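PDB 5LNB: ubiquitin-like-specific protease 2 from Saccharomyces cerevisiae, which acts as a thiol protease that removes the ubiquitin-like modifier SUMO from proteins, this chain being the part that carries its peptidase C48 catalytic domain. Local coordinates for residues Y25-N28 and D29-Y33; D55-T58 and K59-I62; Y61-S64 and S65-K68. All coordinates share one frame; numbering follows the deposited sequence.

Interaction 1. Residues Y25-N28 and D29-Y33; sequences YKFN and DGSSY
F27 and S31 face each other where strand 23-26 doubles back into strand 32-35, a beta hairpin with a type I turn, F27 to G30, that ends in a G1 beta bulge, G30 and S31 lying opposite F27. Both backbone polar atoms of F27 serve this closure. Its N donates to S31 O (2.9 Å) in a nearly straight bond, and its O accepts from G30 N (2.9 Å), with the donor standing above the carbonyl plane. G30 takes a left-handed backbone conformation (phi 82°), in which any side-chain carbon would collide with the carbonyl oxygen of D29. Further out, Y25 and Y33 form an antiparallel hydrogen-bonded pair: Y25 N reaches Y33 O at 2.8 Å, and Y33 N returns to Y25 O.

Side chains reinforce the turn. D29 OD1 accepts from S31 N at 3.0 Å, an Asx turn, and S31 OG also donates to it, at a length too short to be taken literally. D29 OD2 pairs with K59 of helix 51-67 in a salt bridge.

Beside these bonds F27 turns the CD2-CE2 edge of its ring to the face of Y33 in an offset edge-to-face pair, planes at 86°, while Y25 CD1 lies 3.5 Å above a face of the F27 ring, toward its rim. With an alanine in place of Y33, the F27 edge would probably lose the face it packs against and the ring be freer to turn. Between the rings of F27 and Y33 the closest atoms are F27 CE2 and Y33 CD1, 3.4 Å apart.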
loop_
_atom_site.group_PDB
_atom_site.type_symbol
_atom_site.label_atom_id
_atom_site.label_comp_id
_atom_site.label_asym_id
_atom_site.label_seq_id
_atom_site.Cartn_x
_atom_site.Cartn_y
_atom_site.Cartn_z
ATOM N N TYR A 25 -8.069 16.586 1.102
ATOM C CA TYR A 25 -8.515 15.868 -0.082
ATOM C C TYR A 25 -9.632 14.899 0.284
ATOM O O TYR A 25 -9.518 14.151 1.262
ATOM C CB TYR A 25 -7.350 15.129 -0.738
ATOM C CG TYR A 25 -7.654 14.701 -2.148
ATOM C CD1 TYR A 25 -8.118 13.415 -2.428
ATOM C CD2 TYR A 25 -7.499 15.587 -3.201
ATOM C CE1 TYR A 25 -8.402 13.030 -3.727
ATOM C CE2 TYR A 25 -7.778 15.214 -4.494
ATOM C CZ TYR A 25 -8.226 13.940 -4.753
ATOM O OH TYR A 25 -8.503 13.603 -6.053
ATOM N N LYS A 26 -10.698 14.906 -0.515
ATOM C CA LYS A 26 -11.895 14.099 -0.293
ATOM C C LYS A 26 -11.990 13.026 -1.373
ATOM O O LYS A 26 -12.112 13.351 -2.560
ATOM C CB LYS A 26 -13.141 14.985 -0.318
ATOM C CG LYS A 26 -13.087 16.074 -1.410
ATOM C CD LYS A 26 -14.399 16.864 -1.519
ATOM C CE LYS A 26 -14.302 18.032 -2.513
ATOM N NZ LYS A 26 -13.574 19.229 -1.976
ATOM N N PHE A 27 -11.949 11.757 -0.969
ATOM C CA PHE A 27 -12.089 10.652 -1.910
ATOM C C PHE A 27 -13.559 10.255 -2.085
ATOM O O PHE A 27 -14.432 10.627 -1.297
ATOM C CB PHE A 27 -11.264 9.448 -1.458
ATOM C CG PHE A 27 -9.787 9.653 -1.577
ATOM C CD1 PHE A 27 -9.181 9.679 -2.819
ATOM C CD2 PHE A 27 -9.004 9.808 -0.450
ATOM C CE1 PHE A 27 -7.821 9.862 -2.936
ATOM C CE2 PHE A 27 -7.646 9.999 -0.559
ATOM C CZ PHE A 27 -7.050 10.020 -1.804
ATOM N N ASN A 28 -13.822 9.470 -3.136
ATOM C CA ASN A 28 -15.200 9.152 -3.511
ATOM C C ASN A 28 -15.893 8.238 -2.509
ATOM O O ASN A 28 -17.122 8.128 -2.545
ATOM C CB ASN A 28 -15.247 8.515 -4.902
ATOM C CG ASN A 28 -14.848 9.483 -6.006
ATOM O OD1 ASN A 28 -13.982 9.182 -6.829
ATOM N ND2 ASN A 28 -15.475 10.653 -6.023
ATOM N N ASP A 29 -15.151 7.573 -1.627
ATOM C CA ASP A 29 -15.767 6.802 -0.556
ATOM C C ASP A 29 -16.079 7.655 0.676
ATOM O O ASP A 29 -16.354 7.104 1.745
ATOM C CB ASP A 29 -14.873 5.622 -0.171
ATOM C CG ASP A 29 -13.538 6.064 0.414
ATOM O OD1 ASP A 29 -13.280 7.289 0.452
ATOM O OD2 ASP A 29 -12.754 5.188 0.847
ATOM N N GLY A 30 -16.029 8.982 0.551
ATOM C CA GLY A 30 -16.286 9.878 1.662
ATOM C C GLY A 30 -15.123 10.124 2.608
ATOM O O GLY A 30 -15.254 10.963 3.508
ATOM N N SER A 31 -14.001 9.420 2.460
ATOM C CA SER A 31 -12.873 9.613 3.363
ATOM C C SER A 31 -12.100 10.883 3.015
ATOM O O SER A 31 -12.024 11.302 1.855
ATOM C CB SER A 31 -11.932 8.406 3.332
ATOM O OG SER A 31 -11.523 8.104 2.014
ATOM N N SER A 32 -11.513 11.488 4.041
ATOM C CA SER A 32 -10.860 12.782 3.926
ATOM C C SER A 32 -9.448 12.697 4.492
ATOM O O SER A 32 -9.232 12.112 5.556
ATOM C CB SER A 32 -11.674 13.854 4.659
ATOM O OG SER A 32 -11.117 15.141 4.467
ATOM N N TYR A 33 -8.487 13.277 3.775
ATOM C CA TYR A 33 -7.087 13.267 4.187
ATOM C C TYR A 33 -6.558 14.692 4.239
ATOM O O TYR A 33 -6.833 15.500 3.346
ATOM C CB TYR A 33 -6.210 12.441 3.228
ATOM C CG TYR A 33 -6.484 10.950 3.229
ATOM C CD1 TYR A 33 -7.714 10.444 2.810
ATOM C CD2 TYR A 33 -5.509 10.050 3.634
ATOM C CE1 TYR A 33 -7.965 9.069 2.811
ATOM C CE2 TYR A 33 -5.740 8.685 3.632
ATOM C CZ TYR A 33 -6.970 8.196 3.221
ATOM O OH TYR A 33 -7.192 6.834 3.219
#

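Interaction 2. Residues D55-T58 and K59-I62; sequences DFFT and KFYI
F60 N donates to F56 O at 2.7 Å, the shortest of four successive backbone bonds that link D55-T58 to K59-I62. The same oxygen is crowded by carbon: F60 CB lies 3.3 Å from F56 O, and the CB of K59 sits about as close. Beyond this bond the two phenylalanine side chains run side by side. In both, CG stands anti to the backbone N (chi1 -176° in F60), which sends the rings the same way; their planes are tilted by 29° and slid apart, so that they meet at F56 CZ and F60 CD1 (4.0 Å) with little overlap.

The pattern is that of an alpha helix, 51-67, in the Ulp1-type catalytic domain, where residues four apart share a flank. F57 and Y61 repeat it one step on. Their planes lie within 15° of each other, again displaced, and F57 CD1 comes to 3.5 Å from Y61 CE2. F57 O accepts from Y61 N while Y61 CD2 rests 3.3 Å from that oxygen. Neighbouring rings also touch: F56 CD2 lies over the centre of one face of F57, and F60 CD2 over a face of Y61, toward its rim. L272 of helix 264-285 packs on both F56 and F57, and I220 of helix 215-228 on F57 and Y61. On another flank, K59 NZ forms salt bridges with D29 and E63.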
loop_
_atom_site.group_PDB
_atom_site.type_symbol
_atom_site.label_atom_id
_atom_site.label_comp_id
_atom_site.label_asym_id
_atom_site.label_seq_id
_atom_site.Cartn_x
_atom_site.Cartn_y
_atom_site.Cartn_z
ATOM N N ASP A 55 0.309 6.724 3.216
ATOM C CA ASP A 55 -1.092 6.294 3.264
ATOM C C ASP A 55 -1.955 7.122 2.316
ATOM O O ASP A 55 -2.887 6.592 1.703
ATOM C CB ASP A 55 -1.640 6.337 4.700
ATOM C CG ASP A 55 -1.022 5.257 5.600
ATOM O OD1 ASP A 55 -0.761 4.153 5.106
ATOM O OD2 ASP A 55 -0.777 5.506 6.796
ATOM N N PHE A 56 -1.652 8.414 2.153
ATOM C CA PHE A 56 -2.405 9.202 1.188
ATOM C C PHE A 56 -2.254 8.643 -0.221
ATOM O O PHE A 56 -3.242 8.465 -0.942
ATOM C CB PHE A 56 -1.973 10.663 1.205
ATOM C CG PHE A 56 -2.603 11.462 0.103
ATOM C CD1 PHE A 56 -3.925 11.853 0.190
ATOM C CD2 PHE A 56 -1.891 11.782 -1.040
ATOM C CE1 PHE A 56 -4.517 12.583 -0.826
ATOM C CE2 PHE A 56 -2.486 12.504 -2.060
ATOM C CZ PHE A 56 -3.800 12.902 -1.949
ATOM N N PHE A 57 -1.019 8.364 -0.639
ATOM C CA PHE A 57 -0.800 7.988 -2.029
ATOM C C PHE A 57 -1.219 6.555 -2.337
ATOM O O PHE A 57 -1.675 6.284 -3.453
ATOM C CB PHE A 57 0.658 8.204 -2.399
ATOM C CG PHE A 57 0.931 9.567 -2.934
ATOM C CD1 PHE A 57 0.302 10.000 -4.095
ATOM C CD2 PHE A 57 1.815 10.419 -2.292
ATOM C CE1 PHE A 57 0.550 11.274 -4.614
ATOM C CE2 PHE A 57 2.077 11.689 -2.814
ATOM C CZ PHE A 57 1.444 12.110 -3.973
ATOM N N THR A 58 -1.079 5.619 -1.398
ATOM C CA THR A 58 -1.625 4.294 -1.662
ATOM C C THR A 58 -3.130 4.386 -1.875
ATOM O O THR A 58 -3.672 3.813 -2.827
ATOM C CB THR A 58 -1.296 3.325 -0.520
ATOM O OG1 THR A 58 -1.908 3.778 0.695
ATOM C CG2 THR A 58 0.213 3.216 -0.322
ATOM N N LYS A 59 -3.812 5.145 -1.018
ATOM C CA LYS A 59 -5.224 5.436 -1.226
ATOM C C LYS A 59 -5.446 6.132 -2.563
ATOM O O LYS A 59 -6.337 5.756 -3.334
ATOM C CB LYS A 59 -5.735 6.297 -0.077
ATOM C CG LYS A 59 -7.194 6.671 -0.169
ATOM C CD LYS A 59 -8.071 5.492 0.168
ATOM C CE LYS A 59 -9.515 5.938 0.463
ATOM N NZ LYS A 59 -10.480 4.811 0.322
ATOM N N PHE A 60 -4.633 7.148 -2.857
ATOM C CA PHE A 60 -4.815 7.926 -4.076
ATOM C C PHE A 60 -4.760 7.039 -5.322
ATOM O O PHE A 60 -5.651 7.095 -6.181
ATOM C CB PHE A 60 -3.761 9.034 -4.129
ATOM C CG PHE A 60 -3.911 9.952 -5.304
ATOM C CD1 PHE A 60 -4.818 11.003 -5.269
ATOM C CD2 PHE A 60 -3.154 9.761 -6.448
ATOM C CE1 PHE A 60 -4.960 11.851 -6.349
ATOM C CE2 PHE A 60 -3.294 10.608 -7.534
ATOM C CZ PHE A 60 -4.197 11.658 -7.484
ATOM N N TYR A 61 -3.727 6.196 -5.437
ATOM C CA TYR A 61 -3.563 5.415 -6.659
ATOM C C TYR A 61 -4.501 4.216 -6.740
ATOM O O TYR A 61 -4.785 3.746 -7.849
ATOM C CB TYR A 61 -2.109 4.969 -6.808
ATOM C CG TYR A 61 -1.218 6.133 -7.160
ATOM C CD1 TYR A 61 -1.468 6.892 -8.300
ATOM C CD2 TYR A 61 -0.157 6.505 -6.339
ATOM C CE1 TYR A 61 -0.677 7.983 -8.618
ATOM C CE2 TYR A 61 0.643 7.594 -6.653
ATOM C CZ TYR A 61 0.378 8.323 -7.788
ATOM O OH TYR A 61 1.175 9.390 -8.105
ATOM N N ILE A 62 -5.011 3.727 -5.612
ATOM C CA ILE A 62 -6.009 2.667 -5.694
ATOM C C ILE A 62 -7.363 3.233 -6.097
ATOM O O ILE A 62 -8.099 2.620 -6.878
ATOM C CB ILE A 62 -6.070 1.900 -4.366
ATOM C CG1 ILE A 62 -4.788 1.073 -4.202
ATOM C CG2 ILE A 62 -7.295 1.012 -4.324
ATOM C CD1 ILE A 62 -4.706 0.328 -2.893
#

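Interaction 3. Residues Y61-S64 and S65-K68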
loop_
_atom_site.group_PDB
_atom_site.type_symbol
_atom_site.label_atom_id
_atom_site.label_comp_id
_atom_site.label_asym_id
_atom_site.label_seq_id
_atom_site.Cartn_x
_atom_site.Cartn_y
_atom_site.Cartn_z
ATOM N N TYR A 61 -3.727 6.196 -5.437
ATOM C CA TYR A 61 -3.563 5.415 -6.659
ATOM C C TYR A 61 -4.501 4.216 -6.740
ATOM O O TYR A 61 -4.785 3.746 -7.849
ATOM C CB TYR A 61 -2.109 4.969 -6.808
ATOM C CG TYR A 61 -1.218 6.133 -7.160
ATOM C CD1 TYR A 61 -1.468 6.892 -8.300
ATOM C CD2 TYR A 61 -0.157 6.505 -6.339
ATOM C CE1 TYR A 61 -0.677 7.983 -8.618
ATOM C CE2 TYR A 61 0.643 7.594 -6.653
ATOM C CZ TYR A 61 0.378 8.323 -7.788
ATOM O OH TYR A 61 1.175 9.390 -8.105
ATOM N N ILE A 62 -5.011 3.727 -5.612
ATOM C CA ILE A 62 -6.009 2.667 -5.694
ATOM C C ILE A 62 -7.363 3.233 -6.097
ATOM O O ILE A 62 -8.099 2.620 -6.878
ATOM C CB ILE A 62 -6.070 1.900 -4.366
ATOM C CG1 ILE A 62 -4.788 1.073 -4.202
ATOM C CG2 ILE A 62 -7.295 1.012 -4.324
ATOM C CD1 ILE A 62 -4.706 0.328 -2.893
ATOM N N GLU A 63 -7.699 4.421 -5.598
ATOM C CA GLU A 63 -8.919 5.087 -6.033
ATOM C C GLU A 63 -8.867 5.407 -7.520
ATOM O O GLU A 63 -9.878 5.305 -8.223
ATOM C CB GLU A 63 -9.134 6.353 -5.210
ATOM C CG GLU A 63 -9.507 6.073 -3.767
ATOM C CD GLU A 63 -10.952 5.593 -3.619
ATOM O OE1 GLU A 63 -11.815 6.052 -4.404
ATOM O OE2 GLU A 63 -11.223 4.757 -2.720
ATOM N N SER A 64 -7.696 5.806 -8.017
ATOM C CA SER A 64 -7.549 6.035 -9.449
ATOM C C SER A 64 -7.845 4.765 -10.225
ATOM O O SER A 64 -8.540 4.797 -11.249
ATOM C CB SER A 64 -6.138 6.539 -9.754
ATOM O OG SER A 64 -5.845 6.442 -11.134
ATOM N N SER A 65 -7.338 3.631 -9.733
ATOM C CA SER A 65 -7.614 2.343 -10.356
ATOM C C SER A 65 -9.104 2.030 -10.339
ATOM O O SER A 65 -9.644 1.481 -11.308
ATOM C CB SER A 65 -6.821 1.245 -9.643
ATOM O OG SER A 65 -7.181 -0.035 -10.113
ATOM N N ILE A 66 -9.788 2.376 -9.247
ATOM C CA ILE A 66 -11.230 2.156 -9.194
ATOM C C ILE A 66 -11.950 3.084 -10.167
ATOM O O ILE A 66 -12.887 2.664 -10.856
ATOM C CB ILE A 66 -11.748 2.315 -7.751
ATOM C CG1 ILE A 66 -11.192 1.184 -6.868
ATOM C CG2 ILE A 66 -13.298 2.397 -7.725
ATOM C CD1 ILE A 66 -11.401 1.358 -5.385
ATOM N N GLU A 67 -11.515 4.352 -10.251
ATOM C CA GLU A 67 -12.154 5.300 -11.166
ATOM C C GLU A 67 -12.079 4.812 -12.606
ATOM O O GLU A 67 -13.017 5.001 -13.386
ATOM C CB GLU A 67 -11.502 6.680 -11.064
ATOM C CG GLU A 67 -11.595 7.360 -9.713
ATOM C CD GLU A 67 -10.788 8.665 -9.669
ATOM O OE1 GLU A 67 -9.958 8.841 -8.740
ATOM O OE2 GLU A 67 -10.975 9.503 -10.583
ATOM N N LYS A 68 -10.957 4.209 -12.987
ATOM C CA LYS A 68 -10.775 3.753 -14.357
ATOM C C LYS A 68 -11.427 2.403 -14.622
ATOM O O LYS A 68 -11.289 1.878 -15.732
ATOM C CB LYS A 68 -9.281 3.682 -14.689
ATOM C CG LYS A 68 -8.552 5.008 -14.549
ATOM C CD LYS A 68 -7.147 4.914 -15.120
ATOM C CE LYS A 68 -6.485 6.284 -15.205
ATOM N NZ LYS A 68 -6.196 6.851 -13.857
#
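S64 and K68 make a local contact one turn apart, at the carboxyl end of helix 51-67, where the chain passes from helix into loop. Two bonds join them. K68 N donates to S64 O at 3.0 Å, and K68 NZ donates to S64 OG at 2.8 Å. The lysine runs extended from CB to CE and then bends at its last torsion (chi4 68°), which turns the ammonium back to the hydroxyl; on the way K68 CG passes 3.3 Å from S64 O. The serine meets it by holding OG anti to its own N (chi1 165°).

One step earlier, E63 O is gripped by E67 N (2.8 Å), and E67 CG lies 3.1 Å from E63 O. Carboxylate oxygens E63 OE1 and E67 OE1 remain 5.5 Å apart; E63 OE2 is bound in a salt bridge with R73, which probably offsets the charge here. I66 N donates to I62 O, and the apolar flank continues through a looser touch between I62 CG2 and I66 CD1 at 4.3 Å. V76 of strand 76-78 packs against both isoleucines.

S65 N closes the first of these turns on Y61 O. Its side chain works elsewhere, S65 OG being hydrogen-bonded to F227 O in helix 215-228. Each backbone bond runs from residue i+4 to residue i, the hydrogen-bond pattern of an alpha helix, and the helix gives way to loop at K68, a lysine near the carboxyl end, where its positive charge probably interacts favourably with the helix dipole.

In the fold
From the N terminus, interaction 1 comes first and closes the tight turn between strands 23-26 and 32-35. Interactions 2 and 3 close no loop; they are successive turns of helix 51-67 and overlap at Y61 and I62. Nothing nests or crosses: the hairpin is complete before the helix begins. In space, however, the hairpin lies beside the helix. K59 of interaction 2 packs its stem on F27 and Y33, and F27 also touches E63 of interaction 3. Other flanks of the helix meet strand 76-78, the edge of the mixed sheet, and helix 215-228, while interaction 2 also meets helix 264-285. The helix therefore links hairpin, sheet and later helices.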